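PDB 5A07: probable mannosyltransferase KTR4 from Saccharomyces cerevisiae, which belongs to a yeast family of probable mannosyltransferases with a GT-A type fold and is modelled with guanosine-5'-diphosphate and a manganese ion. Local coordinates for residues 256-264 / 414-422; 135-146 / 158-169. One frame throughout, in Å; residues are numbered along the deposited sequence.

Contact 1. Residues 256-264 / 414-422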
# COMPACT_ATOMS: atom_id res chain seq x y z
N TYR B 256 5.58 -4.69 6.60
CA TYR B 256 4.77 -4.24 5.49
C TYR B 256 5.27 -4.90 4.22
O TYR B 256 6.48 -5.04 4.02
CB TYR B 256 4.82 -2.73 5.37
CG TYR B 256 3.75 -2.16 4.43
CD1 TYR B 256 2.43 -2.02 4.87
CD2 TYR B 256 4.03 -1.78 3.17
CE1 TYR B 256 1.45 -1.53 4.03
CE2 TYR B 256 3.05 -1.23 2.34
CZ TYR B 256 1.77 -1.11 2.80
OH TYR B 256 0.80 -0.60 2.00
N GLY B 257 4.33 -5.32 3.39
CA GLY B 257 4.60 -5.88 2.09
C GLY B 257 3.82 -5.20 1.00
O GLY B 257 2.59 -4.93 1.16
N PHE B 258 4.50 -4.92 -0.12
CA PHE B 258 3.90 -4.27 -1.24
C PHE B 258 4.37 -4.92 -2.54
O PHE B 258 5.36 -5.65 -2.57
CB PHE B 258 4.20 -2.76 -1.24
CG PHE B 258 5.62 -2.40 -1.66
CD1 PHE B 258 6.65 -2.43 -0.77
CD2 PHE B 258 5.91 -2.04 -2.96
CE1 PHE B 258 7.95 -2.11 -1.15
CE2 PHE B 258 7.21 -1.74 -3.36
CZ PHE B 258 8.21 -1.79 -2.44
N VAL B 259 3.64 -4.63 -3.59
CA VAL B 259 4.00 -5.04 -4.96
C VAL B 259 4.26 -3.92 -5.97
O VAL B 259 5.07 -4.12 -6.94
CB VAL B 259 3.03 -6.07 -5.60
CG1 VAL B 259 3.05 -7.40 -4.90
CG2 VAL B 259 1.61 -5.55 -5.67
N LEU B 260 3.56 -2.79 -5.81
CA LEU B 260 3.59 -1.73 -6.75
C LEU B 260 3.82 -0.39 -5.99
O LEU B 260 3.35 -0.24 -4.87
CB LEU B 260 2.26 -1.67 -7.57
CG LEU B 260 2.16 -2.82 -8.58
CD1 LEU B 260 0.73 -3.09 -9.07
CD2 LEU B 260 3.11 -2.57 -9.75
N ASN B 261 4.49 0.55 -6.63
CA ASN B 261 5.01 1.76 -5.95
C ASN B 261 4.89 2.89 -6.96
O ASN B 261 5.52 2.85 -8.00
CB ASN B 261 6.48 1.43 -5.61
CG ASN B 261 7.12 2.40 -4.67
OD1 ASN B 261 7.12 3.64 -4.90
ND2 ASN B 261 7.73 1.86 -3.62
N LEU B 262 4.07 3.89 -6.67
CA LEU B 262 3.62 4.86 -7.62
C LEU B 262 3.73 6.31 -7.11
O LEU B 262 3.74 6.59 -5.93
CB LEU B 262 2.10 4.66 -7.94
CG LEU B 262 1.58 3.30 -8.43
CD1 LEU B 262 0.06 3.36 -8.68
CD2 LEU B 262 2.31 2.89 -9.67
N TYR B 263 3.67 7.20 -8.06
CA TYR B 263 3.45 8.61 -7.82
C TYR B 263 1.93 8.80 -7.64
O TYR B 263 1.13 8.09 -8.25
CB TYR B 263 3.95 9.46 -8.96
CG TYR B 263 5.44 9.55 -9.00
CD1 TYR B 263 6.21 8.54 -9.59
CD2 TYR B 263 6.10 10.60 -8.41
CE1 TYR B 263 7.62 8.61 -9.60
CE2 TYR B 263 7.53 10.66 -8.37
CZ TYR B 263 8.27 9.66 -8.99
OH TYR B 263 9.67 9.69 -8.94
N ASP B 264 1.57 9.81 -6.89
CA ASP B 264 0.20 10.16 -6.74
C ASP B 264 -0.14 11.45 -7.50
O ASP B 264 0.71 12.17 -7.95
CB ASP B 264 -0.13 10.34 -5.25
CG ASP B 264 -1.58 9.87 -4.89
OD1 ASP B 264 -2.46 9.86 -5.73
OD2 ASP B 264 -1.84 9.54 -3.75
N ASN B 414 5.78 7.15 -16.40
CA ASN B 414 6.29 8.08 -15.39
C ASN B 414 5.55 8.12 -14.05
O ASN B 414 5.95 8.86 -13.14
CB ASN B 414 6.42 9.50 -15.96
CG ASN B 414 5.10 10.18 -16.17
OD1 ASN B 414 4.02 9.59 -16.15
ND2 ASN B 414 5.19 11.45 -16.44
N GLN B 415 4.49 7.33 -13.90
CA GLN B 415 3.85 7.12 -12.62
C GLN B 415 4.51 6.01 -11.75
O GLN B 415 4.18 5.87 -10.63
CB GLN B 415 2.34 6.84 -12.84
CG GLN B 415 1.60 7.95 -13.60
CD GLN B 415 1.81 9.29 -12.99
OE1 GLN B 415 1.43 9.53 -11.88
NE2 GLN B 415 2.45 10.21 -13.73
N ASN B 416 5.47 5.29 -12.28
CA ASN B 416 6.20 4.23 -11.57
C ASN B 416 7.30 4.88 -10.69
O ASN B 416 8.13 5.62 -11.22
CB ASN B 416 6.84 3.30 -12.57
CG ASN B 416 7.26 1.97 -11.95
OD1 ASN B 416 7.20 1.76 -10.73
ND2 ASN B 416 7.72 1.09 -12.79
N CYS B 417 7.23 4.61 -9.39
CA CYS B 417 8.26 5.05 -8.45
C CYS B 417 9.17 3.93 -8.01
O CYS B 417 10.03 4.12 -7.17
CB CYS B 417 7.62 5.78 -7.28
SG CYS B 417 8.88 6.72 -6.37
N GLN B 418 9.02 2.74 -8.59
CA GLN B 418 9.74 1.59 -8.10
C GLN B 418 11.28 1.76 -8.24
O GLN B 418 12.01 1.30 -7.37
CB GLN B 418 9.27 0.30 -8.75
CG GLN B 418 9.94 -0.98 -8.22
CD GLN B 418 9.49 -1.29 -6.81
OE1 GLN B 418 8.28 -1.29 -6.52
NE2 GLN B 418 10.41 -1.54 -5.95
N ALA B 419 11.77 2.41 -9.31
CA ALA B 419 13.21 2.64 -9.47
C ALA B 419 13.78 3.43 -8.32
O ALA B 419 14.88 3.14 -7.88
CB ALA B 419 13.52 3.35 -10.79
N THR B 420 13.03 4.41 -7.82
CA THR B 420 13.47 5.20 -6.67
C THR B 420 13.62 4.34 -5.40
O THR B 420 14.62 4.42 -4.68
CB THR B 420 12.55 6.41 -6.42
OG1 THR B 420 12.63 7.25 -7.56
CG2 THR B 420 12.92 7.18 -5.14
N TRP B 421 12.65 3.47 -5.17
CA TRP B 421 12.71 2.55 -4.06
C TRP B 421 13.92 1.56 -4.21
O TRP B 421 14.66 1.33 -3.23
CB TRP B 421 11.36 1.71 -3.99
CG TRP B 421 11.32 0.85 -2.79
CD1 TRP B 421 11.71 -0.46 -2.69
CD2 TRP B 421 10.98 1.27 -1.47
NE1 TRP B 421 11.62 -0.87 -1.41
CE2 TRP B 421 11.18 0.19 -0.64
CE3 TRP B 421 10.57 2.51 -0.92
CZ2 TRP B 421 10.96 0.25 0.71
CZ3 TRP B 421 10.32 2.59 0.46
CH2 TRP B 421 10.54 1.47 1.26
N ILE B 422 14.11 1.04 -5.39
CA ILE B 422 15.27 0.14 -5.65
C ILE B 422 16.58 0.89 -5.40
O ILE B 422 17.47 0.38 -4.69
CB ILE B 422 15.28 -0.42 -7.07
CG1 ILE B 422 14.11 -1.39 -7.25
CG2 ILE B 422 16.61 -1.18 -7.38
CD1 ILE B 422 13.83 -1.75 -8.67
O HOH W 1 6.67 -2.50 -8.38
O HOH W 2 5.53 -0.06 -9.28
O HOH W 3 -0.33 8.36 -10.48
O HOH W 4 10.85 7.68 -9.52
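Leu262 and Asn416 face each other in a single beta bridge, made by two backbone hydrogen bonds: Cys417 N gives to Asn261 O at 2.8 Å, and Tyr263 N to Gln415 O at 2.9 Å. Segment 414-422 then turns into a helix, with Cys417 as N-cap, and Asn416 shapes the approach with an Asx turn in which its OD1 takes the N-H of Gln418 from above the carbonyl plane. Three side chains of 256-264 carry the packing. Phe258 sends its ring edge against the indole of Trp421, an edge-to-face pair with planes at 81° in which Phe258 CZ sits 3.7 Å from Trp421 NE1. At the same ring's edge, nearly coplanar with it, comes the amide of Gln418, bent at chi2 so that OE1 turns back to the strand; a water lies within bonding distance of that OE1 and of Val259 O, which also accepts from Trp373. Asn261, with CG anti to the backbone N (chi1 -168°), points at the helix side: ND2 lies 3.7 Å from Trp421 CB, the two side chains crossing roughly at right angles, while OD1 passes beside Cys417 CB and is bonded by the indole N-H of Trp295. Tyr263 packs its ring edge on Asn416 O, with CE1 also 3.7 Å from Cys417 CB, and Cys417 SG stands obliquely off its ring, 4.4 Å from the centroid. Thr420 OG1 is hydrogen-bonded to Asp298. The Cys417-Cys315 disulfide ties this turn to the loop before strand 316-317. Strand 256-262 pairs with 371-373 in parallel and with 322-325 and 316-317 antiparallel, and helix 65-80 packs against Asn416, Ala419 and Ile422.

Contact 2. Residues 135-146 / 158-169. With GDP (guanosine-5'-diphosphate), chain F.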
# COMPACT_ATOMS: atom_id res chain seq x y z
N GLY B 135 -4.99 -21.66 3.90
CA GLY B 135 -6.30 -21.61 4.55
C GLY B 135 -6.53 -20.52 5.53
O GLY B 135 -7.29 -20.69 6.46
N TYR B 136 -5.90 -19.35 5.34
CA TYR B 136 -6.18 -18.20 6.18
C TYR B 136 -7.63 -17.80 5.98
O TYR B 136 -8.21 -17.86 4.87
CB TYR B 136 -5.19 -17.03 5.89
CG TYR B 136 -3.84 -17.35 6.59
CD1 TYR B 136 -3.68 -17.11 7.95
CD2 TYR B 136 -2.77 -17.93 5.92
CE1 TYR B 136 -2.51 -17.45 8.63
CE2 TYR B 136 -1.61 -18.28 6.58
CZ TYR B 136 -1.50 -18.07 7.95
OH TYR B 136 -0.37 -18.38 8.60
N PRO B 137 -8.24 -17.28 7.02
CA PRO B 137 -9.62 -16.83 6.95
C PRO B 137 -9.83 -15.51 6.25
O PRO B 137 -8.88 -14.76 6.01
CB PRO B 137 -9.98 -16.59 8.43
CG PRO B 137 -8.68 -16.33 9.10
CD PRO B 137 -7.63 -17.09 8.33
N TYR B 138 -11.06 -15.30 5.81
CA TYR B 138 -11.47 -14.03 5.23
C TYR B 138 -12.31 -13.22 6.15
O TYR B 138 -13.28 -13.73 6.74
CB TYR B 138 -12.26 -14.24 3.95
CG TYR B 138 -11.47 -14.86 2.82
CD1 TYR B 138 -11.29 -16.26 2.79
CD2 TYR B 138 -10.95 -14.12 1.78
CE1 TYR B 138 -10.56 -16.87 1.75
CE2 TYR B 138 -10.21 -14.72 0.75
CZ TYR B 138 -10.02 -16.08 0.76
OH TYR B 138 -9.28 -16.71 -0.23
N THR B 139 -12.02 -11.93 6.18
CA THR B 139 -12.82 -10.99 6.88
C THR B 139 -13.35 -9.98 5.90
O THR B 139 -12.55 -9.37 5.13
CB THR B 139 -12.01 -10.24 7.96
OG1 THR B 139 -11.49 -11.17 8.93
CG2 THR B 139 -12.89 -9.26 8.73
N PHE B 140 -14.68 -9.78 5.90
CA PHE B 140 -15.28 -8.79 5.06
C PHE B 140 -15.93 -7.67 5.91
O PHE B 140 -16.66 -7.97 6.86
CB PHE B 140 -16.38 -9.40 4.21
CG PHE B 140 -15.90 -10.46 3.30
CD1 PHE B 140 -15.77 -11.77 3.75
CD2 PHE B 140 -15.51 -10.15 2.03
CE1 PHE B 140 -15.32 -12.76 2.93
CE2 PHE B 140 -15.04 -11.16 1.21
CZ PHE B 140 -14.95 -12.44 1.62
N LEU B 141 -15.72 -6.44 5.50
CA LEU B 141 -16.29 -5.28 6.16
C LEU B 141 -17.01 -4.41 5.23
O LEU B 141 -16.64 -4.31 4.08
CB LEU B 141 -15.20 -4.43 6.86
CG LEU B 141 -14.31 -5.12 7.88
CD1 LEU B 141 -13.17 -4.21 8.46
CD2 LEU B 141 -15.15 -5.74 9.01
N ASN B 142 -18.09 -3.76 5.71
CA ASN B 142 -18.89 -2.90 4.89
C ASN B 142 -19.51 -1.79 5.77
O ASN B 142 -19.75 -2.03 6.95
CB ASN B 142 -19.97 -3.81 4.25
CG ASN B 142 -20.85 -3.12 3.19
OD1 ASN B 142 -20.79 -1.91 2.90
ND2 ASN B 142 -21.70 -3.95 2.59
N ASP B 143 -19.77 -0.63 5.19
CA ASP B 143 -20.48 0.43 5.92
C ASP B 143 -21.99 0.15 6.01
O ASP B 143 -22.64 0.76 6.84
CB ASP B 143 -20.26 1.81 5.28
CG ASP B 143 -20.67 1.88 3.83
OD1 ASP B 143 -20.23 1.06 2.99
OD2 ASP B 143 -21.41 2.80 3.46
N GLU B 144 -22.52 -0.73 5.15
CA GLU B 144 -23.91 -1.23 5.23
C GLU B 144 -23.81 -2.65 5.65
O GLU B 144 -22.73 -3.23 5.55
CB GLU B 144 -24.53 -1.21 3.87
CG GLU B 144 -24.76 0.15 3.30
CD GLU B 144 -25.41 0.00 1.92
OE1 GLU B 144 -25.44 -1.16 1.40
OE2 GLU B 144 -25.90 1.02 1.36
N GLU B 145 -24.93 -3.25 6.05
CA GLU B 145 -24.99 -4.64 6.43
C GLU B 145 -24.84 -5.50 5.18
O GLU B 145 -25.48 -5.24 4.19
CB GLU B 145 -26.30 -5.05 7.08
CG GLU B 145 -26.89 -4.11 8.14
CD GLU B 145 -26.29 -4.23 9.55
OE1 GLU B 145 -25.70 -5.28 9.94
OE2 GLU B 145 -26.43 -3.22 10.29
N PHE B 146 -24.07 -6.54 5.25
CA PHE B 146 -24.02 -7.52 4.14
C PHE B 146 -25.35 -8.28 4.07
O PHE B 146 -25.85 -8.73 5.11
CB PHE B 146 -22.87 -8.51 4.38
CG PHE B 146 -21.51 -7.94 4.08
CD1 PHE B 146 -21.15 -7.68 2.77
CD2 PHE B 146 -20.60 -7.68 5.07
CE1 PHE B 146 -19.90 -7.19 2.43
CE2 PHE B 146 -19.33 -7.18 4.75
CZ PHE B 146 -18.99 -6.93 3.43
N LEU B 158 -15.98 -20.93 -1.92
CA LEU B 158 -14.86 -21.29 -1.08
C LEU B 158 -15.01 -22.68 -0.56
O LEU B 158 -16.12 -23.14 -0.42
CB LEU B 158 -14.79 -20.33 0.12
CG LEU B 158 -14.16 -18.94 -0.17
CD1 LEU B 158 -14.38 -17.99 1.01
CD2 LEU B 158 -12.69 -19.05 -0.50
N PRO B 159 -13.92 -23.34 -0.18
CA PRO B 159 -14.10 -24.63 0.46
C PRO B 159 -14.92 -24.54 1.72
O PRO B 159 -14.99 -23.49 2.40
CB PRO B 159 -12.70 -25.07 0.80
CG PRO B 159 -11.85 -24.33 -0.16
CD PRO B 159 -12.51 -23.01 -0.39
N LYS B 160 -15.56 -25.66 2.04
CA LYS B 160 -16.46 -25.68 3.20
C LYS B 160 -15.72 -25.36 4.52
O LYS B 160 -16.27 -24.78 5.43
CB LYS B 160 -17.16 -27.06 3.20
CG LYS B 160 -17.46 -27.74 4.51
CD LYS B 160 -17.68 -29.25 4.27
CE LYS B 160 -17.90 -29.93 5.60
NZ LYS B 160 -19.20 -29.46 6.12
N ASP B 161 -14.47 -25.74 4.63
CA ASP B 161 -13.74 -25.45 5.90
C ASP B 161 -13.14 -24.01 6.00
O ASP B 161 -12.52 -23.68 6.98
CB ASP B 161 -12.59 -26.48 6.10
CG ASP B 161 -11.64 -26.58 4.88
OD1 ASP B 161 -12.05 -26.24 3.74
OD2 ASP B 161 -10.48 -27.03 5.04
N ARG B 162 -13.25 -23.19 4.96
CA ARG B 162 -12.66 -21.89 5.02
C ARG B 162 -13.51 -21.03 5.94
O ARG B 162 -14.71 -20.89 5.77
CB ARG B 162 -12.62 -21.23 3.64
CG ARG B 162 -11.78 -19.95 3.58
CD ARG B 162 -10.27 -20.23 3.67
NE ARG B 162 -9.70 -20.88 2.50
CZ ARG B 162 -9.36 -22.17 2.42
NH1 ARG B 162 -9.48 -22.98 3.48
NH2 ARG B 162 -8.98 -22.68 1.28
N VAL B 163 -12.86 -20.39 6.88
CA VAL B 163 -13.57 -19.44 7.80
C VAL B 163 -13.76 -18.09 7.14
O VAL B 163 -12.79 -17.53 6.54
CB VAL B 163 -12.76 -19.31 9.07
CG1 VAL B 163 -13.34 -18.23 9.99
CG2 VAL B 163 -12.71 -20.67 9.72
N VAL B 164 -15.02 -17.60 7.14
CA VAL B 164 -15.38 -16.30 6.68
C VAL B 164 -16.13 -15.52 7.78
O VAL B 164 -16.98 -16.08 8.43
CB VAL B 164 -16.19 -16.34 5.40
CG1 VAL B 164 -15.38 -17.05 4.30
CG2 VAL B 164 -17.47 -17.14 5.61
N GLU B 165 -15.79 -14.26 7.99
CA GLU B 165 -16.54 -13.42 8.93
C GLU B 165 -16.93 -12.14 8.26
O GLU B 165 -16.20 -11.62 7.40
CB GLU B 165 -15.70 -13.15 10.19
CG GLU B 165 -15.41 -14.42 11.01
CD GLU B 165 -14.63 -14.20 12.32
OE1 GLU B 165 -14.01 -13.12 12.51
OE2 GLU B 165 -14.51 -15.18 13.08
N PHE B 166 -18.13 -11.68 8.57
CA PHE B 166 -18.70 -10.47 7.99
C PHE B 166 -19.03 -9.47 9.03
O PHE B 166 -19.71 -9.83 10.01
CB PHE B 166 -20.02 -10.81 7.27
CG PHE B 166 -19.86 -11.87 6.18
CD1 PHE B 166 -19.95 -13.23 6.49
CD2 PHE B 166 -19.54 -11.51 4.87
CE1 PHE B 166 -19.78 -14.21 5.52
CE2 PHE B 166 -19.35 -12.47 3.90
CZ PHE B 166 -19.44 -13.81 4.21
N GLY B 167 -18.60 -8.24 8.85
CA GLY B 167 -18.84 -7.19 9.81
C GLY B 167 -19.32 -5.91 9.21
O GLY B 167 -18.92 -5.49 8.11
N THR B 168 -20.17 -5.23 9.97
CA THR B 168 -20.57 -3.91 9.59
C THR B 168 -19.77 -2.83 10.33
O THR B 168 -19.44 -2.99 11.42
CB THR B 168 -22.08 -3.70 9.95
OG1 THR B 168 -22.79 -4.82 9.42
CG2 THR B 168 -22.61 -2.45 9.29
N ILE B 169 -19.52 -1.71 9.72
CA ILE B 169 -18.73 -0.67 10.37
C ILE B 169 -19.74 0.30 10.96
O ILE B 169 -20.61 0.77 10.26
CB ILE B 169 -17.89 0.10 9.35
CG1 ILE B 169 -16.93 -0.86 8.62
CG2 ILE B 169 -17.13 1.25 10.06
CD1 ILE B 169 -16.46 -0.31 7.30
PB GDP F . -9.70 2.63 -6.08
O1B GDP F . -10.23 3.04 -7.41
O2B GDP F . -9.03 3.59 -5.29
O3B GDP F . -9.09 1.29 -6.12
O3A GDP F . -11.09 2.58 -5.24
PA GDP F . -12.12 1.40 -4.96
O1A GDP F . -13.50 1.74 -5.31
O2A GDP F . -11.70 0.06 -5.40
O5' GDP F . -12.11 1.41 -3.38
C5' GDP F . -11.14 0.85 -2.49
C4' GDP F . -11.69 -0.31 -1.67
O4' GDP F . -12.72 0.21 -0.82
C3' GDP F . -12.30 -1.44 -2.49
O3' GDP F . -12.14 -2.68 -1.76
C2' GDP F . -13.78 -1.02 -2.58
O2' GDP F . -14.64 -2.14 -2.71
C1' GDP F . -13.96 -0.40 -1.24
N9 GDP F . -14.96 0.69 -1.20
C8 GDP F . -14.94 1.89 -1.85
N7 GDP F . -16.05 2.64 -1.47
C5 GDP F . -16.75 1.88 -0.56
C6 GDP F . -17.98 2.08 0.21
O6 GDP F . -18.55 3.21 0.02
N1 GDP F . -18.39 1.09 1.01
C2 GDP F . -17.71 -0.12 1.11
N2 GDP F . -18.18 -1.07 1.91
N3 GDP F . -16.56 -0.36 0.40
C4 GDP F . -16.04 0.61 -0.37
O HOH W 5 -9.92 -20.37 7.47
O HOH W 6 -9.38 -22.92 6.15
O HOH W 7 -12.12 -13.21 10.59
O HOH W 8 -21.60 2.83 8.40
O HOH W 9 -22.70 -7.08 7.87
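Tyr138 and Arg162 meet near the start of two parallel strands, the arginine lying along the edge of the phenol ring. From CB, Arg162 sets out with CG anti to its own N (chi1 -170°), and CG comes 3.8 Å from Tyr138 CE1, in the plane of the ring. Bends at chi2 and chi3 curl the chain back: CD passes 3.4 Å from Tyr136 O, NE lies 4.0 Å from Gly135 CA, and that same CA sits over one face of the guanidinium, whose plane is within 18° of the phenol plane. NH1 gives to a water that is also bonded to Gly135 O, and NH2 forms a salt bridge with Glu127 of helix 116-131, a carboxylate that Tyr138 OH shares. Leu158 CD2 fills in beside Tyr138 CE1. Strands 138-142 and 164-168, joined by helix 148-156, make a beta-alpha-beta unit of the nucleotide-binding half of a GT-A fold, held by six backbone bonds from Tyr138 N to Ile169 N. Phe140 and Phe166 lie side by side on one face, their rings 13° apart but slid so that they barely overlap. The edge of Phe166 turns to one face of Phe146, whose opposite face covers Asn142 CB. At the end of strand 164-168, Thr168 OG1 donates to Glu145 OE1 of the loop after 138-142 at 3.0 Å, from above the carboxylate plane. Asn142 OD1 closes an Asx turn by accepting from Glu144 N and also takes N2 of the guanosine-5'-diphosphate at 2.9 Å, while Asp143 OD1 receives N1 at 2.7 Å and, weakly, N2.

Overall arrangement
Contact 2 comes first along the chain and closes before contact 1 opens. Their centres lie 30 Å apart and their nearest atoms about 15 Å, without touching, yet both reach the same mixed sheet. Strand 138-142 of contact 2 pairs with 105-110, which continues through 227-230 and 322-325 to strand 256-262 of contact 1. Of the two, only contact 2 touches the nucleotide, at the guanine end of its pocket; in contact 1 the side chain of Leu262 stays about 10 Å from it and about 11 Å from the manganese ion. Contact 1 instead ties the late segment 414-422 to a strand further along the sheet.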